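Putative lipoprotein (Bacteroides thetaiotaomicron, PDB 4Q1Z) is of unknown function, a putative lipoprotein of the DUF4876 family built from two domains rich in beta strands. Local coordinates at residues Ala150-Gly155 with Lys323-Val328; Asp309-Val314 with Gly332-Gly337. All coordinates share one frame; numbering follows the deposited sequence.

Interaction 1 (Ala150-Gly155 with Lys323-Val328); sequences ANLTPG and KRVPGV
The guanidinium of Arg324 turns one edge to the backbone carbonyls of Pro154 and Gly155, both of which lie close to its plane; neither face meets anything of 150-155. The end of strand 148-152 of the large mixed sheet, and the turn after it with a cis Thr153-Pro154 peptide bond, are joined here to the long connection after strand 307-312 by an arginine that donates to two successive backbone carbonyls. Arg324 NE donates to Pro154 O at 2.8 Å, nearly in line with the carbonyl bond. Arg324 NH2 reaches Gly155 O at 3.0 Å with an almost straight N-H...O angle of 171°, coming from above the carbonyl plane. The two bonds fix the rotation of the group. NH2 also bonds Gly263 O, while NH1 turns to a salt bridge with Glu312 and a hydrogen bond with Ala313 O, so the charge is held from several directions.

Nearer the backbone, Arg324 CB packs on Pro154 CD at 3.7 Å. CG sits between the backbone N and the carbonyl carbon (chi1 54°), and the chain bends at chi2 before reaching the carbonyls. The apolar side of the contact is carried by Leu152, whose side chain crosses that of Val325 at about a right angle: Leu152 CD1 touches Val325 CG2 at 3.8 Å and comes within 3.4 Å of Arg324 O.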
ATOM      1  N   ALA A 150      -4.761  11.077  -2.307  1.00 39.68           N
ATOM      2  CA  ALA A 150      -5.056  11.960  -3.422  1.00 39.36           C
ATOM      3  C   ALA A 150      -5.170  11.206  -4.760  1.00 43.68           C
ATOM      4  O   ALA A 150      -4.568  10.139  -4.949  1.00 40.81           O
ATOM      5  CB  ALA A 150      -3.971  13.040  -3.538  1.00 39.76           C
ATOM      6  N   ASN A 151      -5.950  11.792  -5.685  1.00 41.34           N
ATOM      7  CA  ASN A 151      -6.023  11.388  -7.086  1.00 40.97           C
ATOM      8  C   ASN A 151      -5.308  12.502  -7.851  1.00 45.01           C
ATOM      9  O   ASN A 151      -5.359  13.665  -7.441  1.00 45.08           O
ATOM     10  CB  ASN A 151      -7.455  11.110  -7.589  1.00 41.39           C
ATOM     11  CG  ASN A 151      -8.324  12.322  -7.776  1.00 51.33           C
ATOM     12  OD1 ASN A 151      -8.773  12.926  -6.818  1.00 49.75           O
ATOM     13  ND2 ASN A 151      -8.596  12.692  -9.018  1.00 45.44           N
ATOM     14  N   LEU A 152      -4.562  12.155  -8.876  1.00 41.74           N
ATOM     15  CA  LEU A 152      -3.792  13.172  -9.586  1.00 41.14           C
ATOM     16  C   LEU A 152      -4.517  13.650 -10.820  1.00 45.04           C
ATOM     17  O   LEU A 152      -5.406  12.968 -11.316  1.00 43.50           O
ATOM     18  CB  LEU A 152      -2.361  12.672  -9.982  1.00 40.28           C
ATOM     19  CG  LEU A 152      -1.514  11.869  -8.975  1.00 41.99           C
ATOM     20  CD1 LEU A 152      -0.209  11.544  -9.580  1.00 41.35           C
ATOM     21  CD2 LEU A 152      -1.257  12.639  -7.679  1.00 41.86           C
ATOM     22  N   THR A 153      -4.085  14.809 -11.335  1.00 44.05           N
ATOM     23  CA  THR A 153      -4.562  15.413 -12.570  1.00 44.48           C
ATOM     24  C   THR A 153      -3.568  15.108 -13.736  1.00 50.07           C
ATOM     25  O   THR A 153      -2.354  15.029 -13.485  1.00 49.70           O
ATOM     26  CB  THR A 153      -4.756  16.929 -12.388  1.00 45.01           C
ATOM     27  OG1 THR A 153      -5.513  17.442 -13.497  1.00 44.39           O
ATOM     28  CG2 THR A 153      -3.447  17.687 -12.266  1.00 39.97           C
ATOM     29  N   PRO A 154      -4.023  15.005 -15.018  1.00 47.30           N
ATOM     30  CA  PRO A 154      -5.425  15.009 -15.517  1.00 47.26           C
ATOM     31  C   PRO A 154      -6.202  13.825 -14.948  1.00 52.06           C
ATOM     32  O   PRO A 154      -5.659  12.727 -14.971  1.00 52.06           O
ATOM     33  CB  PRO A 154      -5.245  14.887 -17.050  1.00 48.55           C
ATOM     34  CG  PRO A 154      -3.832  15.340 -17.306  1.00 52.02           C
ATOM     35  CD  PRO A 154      -3.078  14.813 -16.135  1.00 47.53           C
ATOM     36  N   GLY A 155      -7.403  14.067 -14.390  1.00 49.15           N
ATOM     37  CA  GLY A 155      -8.291  13.051 -13.818  1.00 48.68           C
ATOM     38  C   GLY A 155      -8.355  11.787 -14.648  1.00 55.35           C
ATOM     39  O   GLY A 155      -8.082  10.703 -14.140  1.00 54.94           O
ATOM     40  N   LYS A 323       0.680   9.130 -19.088  1.00 51.45           N
ATOM     41  CA  LYS A 323       0.926   9.009 -17.641  1.00 49.44           C
ATOM     42  C   LYS A 323       0.929  10.364 -16.904  1.00 50.23           C
ATOM     43  O   LYS A 323       1.399  11.361 -17.453  1.00 49.95           O
ATOM     44  CB  LYS A 323       2.273   8.302 -17.398  1.00 50.43           C
ATOM     45  CG  LYS A 323       2.182   6.797 -17.560  1.00 40.74           C
ATOM     46  CD  LYS A 323       3.495   6.030 -17.348  1.00 43.72           C
ATOM     47  CE  LYS A 323       4.271   6.253 -16.041  1.00 48.76           C
ATOM     48  NZ  LYS A 323       3.475   6.044 -14.794  1.00 45.51           N
ATOM     49  N   ARG A 324       0.427  10.385 -15.647  1.00 44.52           N
ATOM     50  CA  ARG A 324       0.442  11.573 -14.783  1.00 44.13           C
ATOM     51  C   ARG A 324       1.101  11.248 -13.419  1.00 51.41           C
ATOM     52  O   ARG A 324       1.316  12.152 -12.611  1.00 53.95           O
ATOM     53  CB  ARG A 324      -0.948  12.235 -14.607  1.00 43.51           C
ATOM     54  CG  ARG A 324      -2.116  11.358 -14.125  1.00 43.95           C
ATOM     55  CD  ARG A 324      -2.861  10.830 -15.320  1.00 43.68           C
ATOM     56  NE  ARG A 324      -4.193  10.352 -14.991  1.00 48.19           N
ATOM     57  CZ  ARG A 324      -4.562   9.077 -14.922  1.00 52.74           C
ATOM     58  NH1 ARG A 324      -3.671   8.108 -15.097  1.00 34.30           N
ATOM     59  NH2 ARG A 324      -5.822   8.761 -14.667  1.00 44.00           N
ATOM     60  N   VAL A 325       1.460   9.978 -13.176  1.00 47.27           N
ATOM     61  CA  VAL A 325       2.191   9.612 -11.968  1.00 46.71           C
ATOM     62  C   VAL A 325       3.688   9.758 -12.332  1.00 55.03           C
ATOM     63  O   VAL A 325       4.141   9.186 -13.347  1.00 55.56           O
ATOM     64  CB  VAL A 325       1.861   8.188 -11.387  1.00 48.48           C
ATOM     65  CG1 VAL A 325       2.710   7.876 -10.157  1.00 47.40           C
ATOM     66  CG2 VAL A 325       0.385   8.035 -11.042  1.00 47.74           C
ATOM     67  N   PRO A 326       4.477  10.501 -11.523  1.00 50.45           N
ATOM     68  CA  PRO A 326       5.920  10.558 -11.789  1.00 50.51           C
ATOM     69  C   PRO A 326       6.537   9.139 -11.800  1.00 53.79           C
ATOM     70  O   PRO A 326       6.221   8.304 -10.939  1.00 51.33           O
ATOM     71  CB  PRO A 326       6.444  11.421 -10.641  1.00 52.36           C
ATOM     72  CG  PRO A 326       5.233  12.209 -10.163  1.00 54.79           C
ATOM     73  CD  PRO A 326       4.126  11.239 -10.291  1.00 50.24           C
ATOM     74  N   GLY A 327       7.362   8.878 -12.827  1.00 51.34           N
ATOM     75  CA  GLY A 327       8.024   7.606 -13.108  1.00 50.50           C
ATOM     76  C   GLY A 327       8.722   6.943 -11.941  1.00 55.31           C
ATOM     77  O   GLY A 327       8.728   5.711 -11.853  1.00 56.28           O
ATOM     78  N   VAL A 328       9.308   7.737 -11.035  1.00 51.56           N
ATOM     79  CA  VAL A 328       9.979   7.206  -9.836  1.00 51.64           C
ATOM     80  C   VAL A 328       8.969   6.524  -8.909  1.00 55.28           C
ATOM     81  O   VAL A 328       9.352   5.596  -8.192  1.00 56.44           O
ATOM     82  CB  VAL A 328      10.823   8.245  -9.045  1.00 55.76           C
ATOM     83  CG1 VAL A 328      12.016   8.687  -9.855  1.00 57.02           C
ATOM     84  CG2 VAL A 328       9.991   9.450  -8.605  1.00 55.39           C
TER

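Interaction 2 (Asp309-Val314 with Gly332-Gly337)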
ATOM      1  N   ASP A 309       2.856   5.114  -1.575  1.00 46.11           N
ATOM      2  CA  ASP A 309       2.507   4.275  -2.726  1.00 45.02           C
ATOM      3  C   ASP A 309       1.751   5.089  -3.783  1.00 48.31           C
ATOM      4  O   ASP A 309       0.973   5.974  -3.439  1.00 49.54           O
ATOM      5  CB  ASP A 309       1.703   3.003  -2.330  1.00 46.37           C
ATOM      6  CG  ASP A 309       1.637   1.870  -3.385  1.00 49.19           C
ATOM      7  OD1 ASP A 309       2.560   1.764  -4.218  1.00 47.47           O
ATOM      8  OD2 ASP A 309       0.719   1.040  -3.306  1.00 54.16           O
ATOM      9  N   ALA A 310       1.963   4.748  -5.063  1.00 43.41           N
ATOM     10  CA  ALA A 310       1.317   5.344  -6.231  1.00 42.10           C
ATOM     11  C   ALA A 310       0.915   4.276  -7.231  1.00 43.74           C
ATOM     12  O   ALA A 310       1.667   3.337  -7.460  1.00 42.38           O
ATOM     13  CB  ALA A 310       2.248   6.340  -6.887  1.00 43.12           C
ATOM     14  N   VAL A 311      -0.297   4.386  -7.793  1.00 41.55           N
ATOM     15  CA  VAL A 311      -0.836   3.449  -8.797  1.00 40.97           C
ATOM     16  C   VAL A 311      -1.392   4.239  -9.984  1.00 45.15           C
ATOM     17  O   VAL A 311      -2.353   5.008  -9.835  1.00 46.38           O
ATOM     18  CB  VAL A 311      -1.908   2.469  -8.222  1.00 43.84           C
ATOM     19  CG1 VAL A 311      -2.393   1.475  -9.291  1.00 42.67           C
ATOM     20  CG2 VAL A 311      -1.372   1.727  -7.007  1.00 43.61           C
ATOM     21  N   GLU A 312      -0.816   4.010 -11.170  1.00 40.95           N
ATOM     22  CA  GLU A 312      -1.264   4.656 -12.410  1.00 39.34           C
ATOM     23  C   GLU A 312      -2.242   3.767 -13.150  1.00 43.65           C
ATOM     24  O   GLU A 312      -1.812   2.885 -13.889  1.00 42.00           O
ATOM     25  CB  GLU A 312      -0.064   4.998 -13.324  1.00 39.99           C
ATOM     26  CG  GLU A 312      -0.428   5.702 -14.621  1.00 43.17           C
ATOM     27  CD  GLU A 312      -0.078   7.173 -14.657  1.00 60.68           C
ATOM     28  OE1 GLU A 312       1.119   7.489 -14.470  1.00 48.56           O
ATOM     29  OE2 GLU A 312      -0.983   8.008 -14.904  1.00 46.79           O
ATOM     30  N   ALA A 313      -3.556   4.022 -13.008  1.00 42.01           N
ATOM     31  CA  ALA A 313      -4.514   3.265 -13.818  1.00 41.97           C
ATOM     32  C   ALA A 313      -4.915   4.135 -14.998  1.00 46.91           C
ATOM     33  O   ALA A 313      -4.897   5.380 -14.909  1.00 44.98           O
ATOM     34  CB  ALA A 313      -5.719   2.804 -13.013  1.00 42.64           C
ATOM     35  N   VAL A 314      -5.139   3.469 -16.151  1.00 44.44           N
ATOM     36  CA  VAL A 314      -5.471   4.084 -17.440  1.00 42.93           C
ATOM     37  C   VAL A 314      -6.558   3.253 -18.147  1.00 50.09           C
ATOM     38  O   VAL A 314      -6.908   2.164 -17.678  1.00 50.93           O
ATOM     39  CB  VAL A 314      -4.222   4.260 -18.352  1.00 44.93           C
ATOM     40  CG1 VAL A 314      -3.219   5.275 -17.786  1.00 43.44           C
ATOM     41  CG2 VAL A 314      -3.565   2.922 -18.674  1.00 44.24           C
ATOM     42  N   GLY A 332       5.025   2.437 -14.743  1.00 46.25           N
ATOM     43  CA  GLY A 332       4.071   1.825 -15.643  1.00 47.05           C
ATOM     44  C   GLY A 332       2.656   2.350 -15.573  1.00 52.96           C
ATOM     45  O   GLY A 332       2.401   3.482 -15.131  1.00 50.40           O
ATOM     46  N   ILE A 333       1.744   1.513 -16.120  1.00 51.09           N
ATOM     47  CA  ILE A 333       0.297   1.697 -16.258  1.00 49.63           C
ATOM     48  C   ILE A 333      -0.409   0.368 -16.036  1.00 51.17           C
ATOM     49  O   ILE A 333       0.076  -0.676 -16.496  1.00 50.54           O
ATOM     50  CB  ILE A 333      -0.081   2.273 -17.660  1.00 52.92           C
ATOM     51  CG1 ILE A 333       0.480   1.425 -18.848  1.00 54.02           C
ATOM     52  CG2 ILE A 333       0.281   3.737 -17.791  1.00 53.53           C
ATOM     53  CD1 ILE A 333      -0.500   1.255 -20.091  1.00 52.99           C
ATOM     54  N   THR A 334      -1.568   0.414 -15.382  1.00 46.15           N
ATOM     55  CA  THR A 334      -2.457  -0.745 -15.135  1.00 45.55           C
ATOM     56  C   THR A 334      -3.823  -0.364 -15.695  1.00 49.07           C
ATOM     57  O   THR A 334      -4.033   0.809 -15.988  1.00 48.88           O
ATOM     58  CB  THR A 334      -2.460  -1.207 -13.665  1.00 45.05           C
ATOM     59  OG1 THR A 334      -3.086  -2.487 -13.590  1.00 44.05           O
ATOM     60  CG2 THR A 334      -3.129  -0.224 -12.731  1.00 37.19           C
ATOM     61  N   TRP A 335      -4.707  -1.333 -15.937  1.00 47.13           N
ATOM     62  CA  TRP A 335      -6.009  -1.074 -16.581  1.00 48.13           C
ATOM     63  C   TRP A 335      -6.924  -2.276 -16.448  1.00 53.20           C
ATOM     64  O   TRP A 335      -6.489  -3.335 -16.000  1.00 53.41           O
ATOM     65  CB  TRP A 335      -5.812  -0.740 -18.103  1.00 47.56           C
ATOM     66  CG  TRP A 335      -5.256  -1.886 -18.915  1.00 49.26           C
ATOM     67  CD1 TRP A 335      -5.969  -2.880 -19.526  1.00 53.05           C
ATOM     68  CD2 TRP A 335      -3.867  -2.222 -19.090  1.00 48.84           C
ATOM     69  NE1 TRP A 335      -5.114  -3.809 -20.081  1.00 53.05           N
ATOM     70  CE2 TRP A 335      -3.817  -3.430 -19.834  1.00 54.02           C
ATOM     71  CE3 TRP A 335      -2.658  -1.622 -18.693  1.00 48.90           C
ATOM     72  CZ2 TRP A 335      -2.601  -4.026 -20.225  1.00 53.34           C
ATOM     73  CZ3 TRP A 335      -1.457  -2.231 -19.045  1.00 51.09           C
ATOM     74  CH2 TRP A 335      -1.433  -3.405 -19.823  1.00 52.73           C
ATOM     75  N   VAL A 336      -8.195  -2.112 -16.865  1.00 49.43           N
ATOM     76  CA  VAL A 336      -9.200  -3.172 -16.906  1.00 48.79           C
ATOM     77  C   VAL A 336      -9.783  -3.174 -18.324  1.00 56.05           C
ATOM     78  O   VAL A 336     -10.514  -4.091 -18.702  1.00 58.37           O
ATOM     79  CB  VAL A 336     -10.281  -3.124 -15.799  1.00 50.36           C
ATOM     80  CG1 VAL A 336      -9.664  -3.343 -14.435  1.00 48.68           C
ATOM     81  CG2 VAL A 336     -11.104  -1.842 -15.851  1.00 49.35           C
ATOM     82  N   GLY A 337      -9.419  -2.154 -19.094  1.00 51.85           N
ATOM     83  CA  GLY A 337      -9.745  -2.031 -20.507  1.00 52.04           C
ATOM     84  C   GLY A 337     -11.146  -1.648 -20.882  1.00 55.47           C
ATOM     85  O   GLY A 337     -11.440  -1.530 -22.062  1.00 55.59           O
TER
HETATM   86  O   HOH W   1      -9.122   0.725 -17.101  1.00 39.90           O
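Ala313 and Thr334 pair in a single parallel beta bridge, whose two backbone hydrogen bonds Thr334 makes to the neighbours of Ala313. Thr334 N donates to Glu312 O at 2.9 Å, and Thr334 O in turn accepts from Val314 N at 2.9 Å, so Thr334 uses both its polar backbone atoms across the contact. The touching parts run 59° apart, and the pairing goes no further than this one bridge.

CA-H...O contacts flank the bonds: Ile333 CA comes to Glu312 O and Ala313 CA to Thr334 O. A water extends the link, lying 2.7 Å from Val314 O and accepting from Val336 N at 3.0 Å.

Apolar packing falls on both sides of the bridge. On one, Val314 meets Ile333 at about a right angle; its CG2, placed between the backbone N and the carbonyl carbon, lies 3.7 Å from Ile333 CB. The Trp335 side chain leads away from 309-314, though its CB lies close to Val314 O; its ring makes a cation-pi contact with Arg380. Glu312 CG, anti to its backbone N (chi1 -179°), packs on Ile333 CG2 at 3.8 Å, while the carboxylate goes on to Arg324 and Lys323. On the other, Val311 CG1 touches Thr334 CG2 at 3.9 Å.

Strand 307-312 is an outermost strand of the mixed sheet, bonded along its other side to strand 265-269. Val311 and Thr334 together face Phe378 of strand 378-382 and Ile345 of strand 344-347, so the bridge lies between the two ends of that sheet.

Along the chain the four segments come in the order 150-155, 309-314, 323-328, 332-337, so the two contacts cross. Interaction 1 closes a loop of 167 residues, bringing the end of strand 148-152 against the connection that follows strand 307-312. Interaction 2 closes a short loop of 17 residues within that connection, returning it to the strand it has just left. Their centres lie about 10 Å apart and they meet at Glu312, whose OE2 is 2.7 Å from Arg324 NH1 and whose OE1 is 2.8 Å from Lys323 NZ, both salt bridges. Packing of Val325 CG1 on Ala310 CB, 3.6 Å apart, adds an apolar join. Together they tie one connection to two strands of the same sheet.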